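Local coordinates for protein alkaline serine protease (Pseudoalteromonas sp., PDB 1Y9Z) that probably cleaves peptide bonds as a cold-adapted subtilisin-like alkaline serine protease from an Antarctic bacterium, at residues N55-N63 / H94-A102. Residues are numbered along the deposited sequence; the frame is centred on the assembly and turned at random.
With PMS (phenylmethanesulfonic acid), chain H.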
ATOM      1  N   ASN A  55     -23.047  -8.973  -1.390  1.00 13.75           N
ATOM      2  CA  ASN A  55     -22.383  -9.692  -0.310  1.00 12.43           C
ATOM      3  C   ASN A  55     -21.030  -9.085   0.029  1.00 12.23           C
ATOM      4  O   ASN A  55     -20.223  -8.803  -0.860  1.00 11.47           O
ATOM      5  CB  ASN A  55     -22.202 -11.167  -0.680  1.00 14.26           C
ATOM      6  CG  ASN A  55     -23.522 -11.899  -0.815  1.00 15.48           C
ATOM      7  OD1 ASN A  55     -24.391 -11.797   0.051  1.00 17.56           O
ATOM      8  ND2 ASN A  55     -23.674 -12.650  -1.899  1.00 18.05           N
ATOM      9  N   TRP A  56     -20.781  -8.894   1.321  1.00 11.10           N
ATOM     10  CA  TRP A  56     -19.524  -8.314   1.772  1.00 10.84           C
ATOM     11  C   TRP A  56     -18.337  -9.188   1.390  1.00 11.16           C
ATOM     12  O   TRP A  56     -17.228  -8.687   1.194  1.00 10.44           O
ATOM     13  CB  TRP A  56     -19.537  -8.107   3.292  1.00 11.74           C
ATOM     14  CG  TRP A  56     -19.644  -9.372   4.103  1.00 10.80           C
ATOM     15  CD1 TRP A  56     -20.786  -9.933   4.610  1.00 11.91           C
ATOM     16  CD2 TRP A  56     -18.566 -10.229   4.504  1.00 10.54           C
ATOM     17  NE1 TRP A  56     -20.483 -11.081   5.302  1.00 12.39           N
ATOM     18  CE2 TRP A  56     -19.129 -11.287   5.253  1.00 11.07           C
ATOM     19  CE3 TRP A  56     -17.179 -10.205   4.303  1.00 10.69           C
ATOM     20  CZ2 TRP A  56     -18.352 -12.312   5.803  1.00 11.29           C
ATOM     21  CZ3 TRP A  56     -16.406 -11.227   4.851  1.00 11.06           C
ATOM     22  CH2 TRP A  56     -16.997 -12.266   5.592  1.00 11.49           C
ATOM     23  N   TYR A  57     -18.579 -10.493   1.279  1.00 11.08           N
ATOM     24  CA  TYR A  57     -17.529 -11.454   0.941  1.00 11.46           C
ATOM     25  C   TYR A  57     -17.315 -11.669  -0.556  1.00 11.33           C
ATOM     26  O   TYR A  57     -16.547 -12.545  -0.962  1.00 11.65           O
ATOM     27  CB  TYR A  57     -17.813 -12.801   1.618  1.00 11.70           C
ATOM     28  CG  TYR A  57     -19.223 -13.325   1.429  1.00 13.47           C
ATOM     29  CD1 TYR A  57     -20.254 -12.945   2.291  1.00 13.31           C
ATOM     30  CD2 TYR A  57     -19.524 -14.210   0.394  1.00 13.71           C
ATOM     31  CE1 TYR A  57     -21.550 -13.439   2.130  1.00 15.09           C
ATOM     32  CE2 TYR A  57     -20.815 -14.709   0.225  1.00 15.07           C
ATOM     33  CZ  TYR A  57     -21.819 -14.320   1.094  1.00 15.56           C
ATOM     34  OH  TYR A  57     -23.092 -14.820   0.933  1.00 19.23           O
ATOM     35  N   GLN A  58     -17.997 -10.873  -1.371  1.00 11.19           N
ATOM     36  CA  GLN A  58     -17.872 -10.953  -2.825  1.00 12.49           C
ATOM     37  C   GLN A  58     -17.709  -9.540  -3.370  1.00 11.72           C
ATOM     38  O   GLN A  58     -18.690  -8.845  -3.628  1.00 12.72           O
ATOM     39  CB  GLN A  58     -19.113 -11.618  -3.431  1.00 14.17           C
ATOM     40  CG  GLN A  58     -19.200 -13.109  -3.142  1.00 16.66           C
ATOM     41  CD  GLN A  58     -20.525 -13.726  -3.551  1.00 18.57           C
ATOM     42  OE1 GLN A  58     -20.668 -14.950  -3.568  1.00 23.03           O
ATOM     43  NE2 GLN A  58     -21.502 -12.887  -3.868  1.00 19.23           N
ATOM     44  N   PRO A  59     -16.459  -9.094  -3.559  1.00 11.89           N
ATOM     45  CA  PRO A  59     -16.234  -7.740  -4.075  1.00 12.13           C
ATOM     46  C   PRO A  59     -16.830  -7.462  -5.449  1.00 11.92           C
ATOM     47  O   PRO A  59     -17.238  -6.336  -5.741  1.00 12.42           O
ATOM     48  CB  PRO A  59     -14.711  -7.620  -4.076  1.00 13.73           C
ATOM     49  CG  PRO A  59     -14.255  -9.038  -4.270  1.00 18.58           C
ATOM     50  CD  PRO A  59     -15.182  -9.798  -3.354  1.00 13.15           C
ATOM     51  N   GLY A  60     -16.888  -8.490  -6.287  1.00 11.83           N
ATOM     52  CA  GLY A  60     -17.399  -8.304  -7.631  1.00 11.60           C
ATOM     53  C   GLY A  60     -16.204  -8.110  -8.546  1.00 12.91           C
ATOM     54  O   GLY A  60     -15.083  -8.475  -8.190  1.00 13.50           O
ATOM     55  N   ASN A  61     -16.429  -7.525  -9.716  1.00 11.88           N
ATOM     56  CA  ASN A  61     -15.347  -7.307 -10.670  1.00 11.68           C
ATOM     57  C   ASN A  61     -14.735  -5.916 -10.564  1.00 12.28           C
ATOM     58  O   ASN A  61     -15.447  -4.927 -10.398  1.00 12.80           O
ATOM     59  CB  ASN A  61     -15.855  -7.518 -12.100  1.00 13.26           C
ATOM     60  CG  ASN A  61     -16.539  -8.855 -12.288  1.00 13.80           C
ATOM     61  OD1 ASN A  61     -15.979  -9.902 -11.968  1.00 15.59           O
ATOM     62  ND2 ASN A  61     -17.758  -8.824 -12.816  1.00 13.72           N
ATOM     63  N   ASN A  62     -13.410  -5.855 -10.653  1.00 11.07           N
ATOM     64  CA  ASN A  62     -12.682  -4.590 -10.604  1.00 11.67           C
ATOM     65  C   ASN A  62     -13.099  -3.743  -9.408  1.00 12.30           C
ATOM     66  O   ASN A  62     -13.360  -2.545  -9.533  1.00 13.64           O
ATOM     67  CB  ASN A  62     -12.927  -3.826 -11.906  1.00 14.03           C
ATOM     68  CG  ASN A  62     -12.797  -4.721 -13.127  1.00 15.68           C
ATOM     69  OD1 ASN A  62     -11.736  -5.288 -13.383  1.00 16.42           O
ATOM     70  ND2 ASN A  62     -13.885  -4.862 -13.878  1.00 17.82           N
ATOM     71  N   ASN A  63     -13.146  -4.380  -8.244  1.00 11.21           N
ATOM     72  CA  ASN A  63     -13.539  -3.721  -7.004  1.00  9.79           C
ATOM     73  C   ASN A  63     -12.704  -4.360  -5.897  1.00  9.37           C
ATOM     74  O   ASN A  63     -13.215  -4.691  -4.831  1.00 10.25           O
ATOM     75  CB  ASN A  63     -15.036  -3.960  -6.772  1.00 10.23           C
ATOM     76  CG  ASN A  63     -15.611  -3.094  -5.673  1.00  9.40           C
ATOM     77  OD1 ASN A  63     -15.234  -1.935  -5.522  1.00 10.38           O
ATOM     78  ND2 ASN A  63     -16.551  -3.648  -4.917  1.00 11.11           N
ATOM     79  N   HIS A  94     -14.206  -7.508  10.839  1.00 10.00           N
ATOM     80  CA  HIS A  94     -15.589  -7.330  10.415  1.00  9.72           C
ATOM     81  C   HIS A  94     -15.567  -6.478   9.157  1.00  9.83           C
ATOM     82  O   HIS A  94     -14.872  -5.462   9.092  1.00 10.46           O
ATOM     83  CB  HIS A  94     -16.432  -6.644  11.489  1.00 10.19           C
ATOM     84  CG  HIS A  94     -17.906  -6.795  11.268  1.00 10.38           C
ATOM     85  ND1 HIS A  94     -18.559  -7.997  11.439  1.00 10.46           N
ATOM     86  CD2 HIS A  94     -18.842  -5.914  10.845  1.00 11.03           C
ATOM     87  CE1 HIS A  94     -19.836  -7.850  11.130  1.00 12.75           C
ATOM     88  NE2 HIS A  94     -20.033  -6.595  10.765  1.00 11.20           N
ATOM     89  N   ILE A  95     -16.328  -6.899   8.157  1.00  9.76           N
ATOM     90  CA  ILE A  95     -16.369  -6.203   6.885  1.00 10.02           C
ATOM     91  C   ILE A  95     -17.686  -5.487   6.616  1.00  9.73           C
ATOM     92  O   ILE A  95     -18.764  -6.065   6.753  1.00 10.11           O
ATOM     93  CB  ILE A  95     -16.123  -7.196   5.716  1.00  9.44           C
ATOM     94  CG1 ILE A  95     -14.830  -7.987   5.952  1.00  9.71           C
ATOM     95  CG2 ILE A  95     -16.066  -6.447   4.391  1.00 10.06           C
ATOM     96  CD1 ILE A  95     -13.578  -7.138   6.071  1.00  9.43           C
ATOM     97  N   VAL A  96     -17.589  -4.212   6.253  1.00  9.38           N
ATOM     98  CA  VAL A  96     -18.760  -3.431   5.878  1.00 10.23           C
ATOM     99  C   VAL A  96     -18.411  -2.920   4.485  1.00  9.47           C
ATOM    100  O   VAL A  96     -17.498  -2.109   4.314  1.00 10.73           O
ATOM    101  CB  VAL A  96     -19.018  -2.245   6.829  1.00  9.15           C
ATOM    102  CG1 VAL A  96     -20.181  -1.406   6.303  1.00 10.89           C
ATOM    103  CG2 VAL A  96     -19.355  -2.759   8.225  1.00 10.42           C
ATOM    104  N   LYS A  97     -19.123  -3.433   3.487  1.00  9.89           N
ATOM    105  CA  LYS A  97     -18.890  -3.080   2.091  1.00  9.73           C
ATOM    106  C   LYS A  97     -19.733  -1.882   1.664  1.00  9.22           C
ATOM    107  O   LYS A  97     -20.951  -1.991   1.514  1.00 11.50           O
ATOM    108  CB  LYS A  97     -19.212  -4.294   1.211  1.00  9.71           C
ATOM    109  CG  LYS A  97     -18.940  -4.112  -0.271  1.00  9.36           C
ATOM    110  CD  LYS A  97     -19.371  -5.359  -1.028  1.00 10.83           C
ATOM    111  CE  LYS A  97     -19.260  -5.193  -2.529  1.00 11.33           C
ATOM    112  NZ  LYS A  97     -19.844  -6.374  -3.231  1.00 13.16           N
ATOM    113  N   VAL A  98     -19.078  -0.741   1.464  1.00 10.11           N
ATOM    114  CA  VAL A  98     -19.778   0.473   1.057  1.00 10.52           C
ATOM    115  C   VAL A  98     -19.573   0.804  -0.419  1.00 10.64           C
ATOM    116  O   VAL A  98     -20.285   1.640  -0.975  1.00 11.80           O
ATOM    117  CB  VAL A  98     -19.334   1.695   1.905  1.00 10.10           C
ATOM    118  CG1 VAL A  98     -19.683   1.464   3.369  1.00 11.70           C
ATOM    119  CG2 VAL A  98     -17.837   1.934   1.740  1.00 10.97           C
ATOM    120  N   PHE A  99     -18.605   0.148  -1.056  1.00  9.26           N
ATOM    121  CA  PHE A  99     -18.320   0.394  -2.467  1.00 10.38           C
ATOM    122  C   PHE A  99     -18.591  -0.777  -3.396  1.00 11.46           C
ATOM    123  O   PHE A  99     -18.277  -1.928  -3.078  1.00 11.78           O
ATOM    124  CB  PHE A  99     -16.850   0.777  -2.678  1.00 10.88           C
ATOM    125  CG  PHE A  99     -16.438   2.056  -2.014  1.00 12.90           C
ATOM    126  CD1 PHE A  99     -15.561   2.035  -0.936  1.00 14.64           C
ATOM    127  CD2 PHE A  99     -16.898   3.280  -2.483  1.00 15.33           C
ATOM    128  CE1 PHE A  99     -15.144   3.221  -0.333  1.00 15.35           C
ATOM    129  CE2 PHE A  99     -16.487   4.471  -1.886  1.00 15.43           C
ATOM    130  CZ  PHE A  99     -15.608   4.438  -0.810  1.00 16.20           C
ATOM    131  N   ASN A 100     -19.173  -0.465  -4.551  1.00 12.24           N
ATOM    132  CA  ASN A 100     -19.408  -1.451  -5.595  1.00 12.88           C
ATOM    133  C   ASN A 100     -18.414  -1.021  -6.667  1.00 13.30           C
ATOM    134  O   ASN A 100     -17.762   0.016  -6.530  1.00 13.30           O
ATOM    135  CB  ASN A 100     -20.825  -1.360  -6.169  1.00 13.45           C
ATOM    136  CG  ASN A 100     -21.881  -1.863  -5.210  1.00 14.49           C
ATOM    137  OD1 ASN A 100     -21.732  -2.923  -4.601  1.00 15.50           O
ATOM    138  ND2 ASN A 100     -22.968  -1.110  -5.083  1.00 14.56           N
ATOM    139  N   GLU A 101     -18.295  -1.808  -7.727  1.00 13.25           N
ATOM    140  CA  GLU A 101     -17.382  -1.475  -8.811  1.00 15.54           C
ATOM    141  C   GLU A 101     -17.653  -0.061  -9.328  1.00 16.62           C
ATOM    142  O   GLU A 101     -16.726   0.688  -9.627  1.00 18.51           O
ATOM    143  CB  GLU A 101     -17.547  -2.485  -9.948  1.00 15.65           C
ATOM    144  CG  GLU A 101     -16.658  -2.229 -11.152  1.00 17.07           C
ATOM    145  CD  GLU A 101     -16.904  -3.220 -12.274  1.00 18.01           C
ATOM    146  OE1 GLU A 101     -16.157  -3.181 -13.274  1.00 19.64           O
ATOM    147  OE2 GLU A 101     -17.843  -4.037 -12.160  1.00 18.17           O
ATOM    148  N   ALA A 102     -18.932   0.298  -9.416  1.00 18.32           N
ATOM    149  CA  ALA A 102     -19.341   1.610  -9.908  1.00 19.37           C
ATOM    150  C   ALA A 102     -19.062   2.767  -8.948  1.00 19.45           C
ATOM    151  O   ALA A 102     -19.017   3.926  -9.366  1.00 21.07           O
ATOM    152  CB  ALA A 102     -20.822   1.584 -10.266  1.00 19.63           C
TER
HETATM  153  C   PMS H 601      -8.381   6.240  -1.943  1.00 26.89           C
HETATM  154  S   PMS H 601      -7.551   6.273  -0.336  1.00 23.22           S
HETATM  155  C1  PMS H 601      -9.927   6.271  -1.847  1.00 29.13           C
HETATM  156  C2  PMS H 601     -10.583   7.555  -1.858  1.00 30.04           C
HETATM  157  C3  PMS H 601     -12.010   7.629  -1.773  1.00 30.45           C
HETATM  158  C4  PMS H 601     -12.745   6.384  -1.678  1.00 31.23           C
HETATM  159  C5  PMS H 601     -12.107   5.119  -1.667  1.00 29.68           C
HETATM  160  C6  PMS H 601     -10.685   4.996  -1.750  1.00 30.20           C
HETATM  161  O2S PMS H 601      -8.336   7.131   0.546  1.00 25.77           O
HETATM  162  O1S PMS H 601      -6.216   6.801  -0.486  1.00 25.19           O
HETATM  163  O   HOH W   1     -18.693  -5.813 -10.017  1.00 17.37           O
HETATM  164  O   HOH W   2     -19.071  -6.270 -13.487  1.00 18.21           O
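The indole of Trp56 and the side chain of Ile95 cross at about a right angle, with Trp56 CE3 3.5 Å from Ile95 CB. Tyr57 CD1 lies over one face of the indole, offset toward its rim, and the indole atom CD2 meets the Tyr57 ring at its edge. Val45 of strand 44-47 touches both Trp56 and Ile95. The Phe99 ring carries Val98 CG2 on one face and meets the bound phenylmethanesulfonic acid obliquely, Phe99 CZ being 3.6 Å from its C4. Lys97 is fully extended, CG anti to the backbone N (chi1 -177°), and reaches into the type I turn of residues 55-58. There its NZ donates to Gln58 O at 2.8 Å and weakly to Asn55 O. Residues 55-63 belong to the loop between strand 44-47 and helix 65-74 of the subtilase alpha/beta domain. The loop lies along strand 92-100, which pairs in parallel with strands 25-30 and 44-47 and brings Phe99 to the sulfonate pocket. Asn63 ND2 donates to Pro59 O (2.9 Å) within the loop and to Phe99 O (3.1 Å) across the contact. The second bond comes from above that carbonyl plane. An alanine in place of Asn63 would remove both bonds and is likely to leave Pro59 O and Phe99 O without this shared donor, the loop less firmly tied to the strand. Asn62 ND2 donates a hydrogen bond to Glu101 OE1 at 2.9 Å, nearly straight (169°) but from above the carboxylate plane. Two waters link Glu101 OE2 to Asn61, one at its N and one at its ND2.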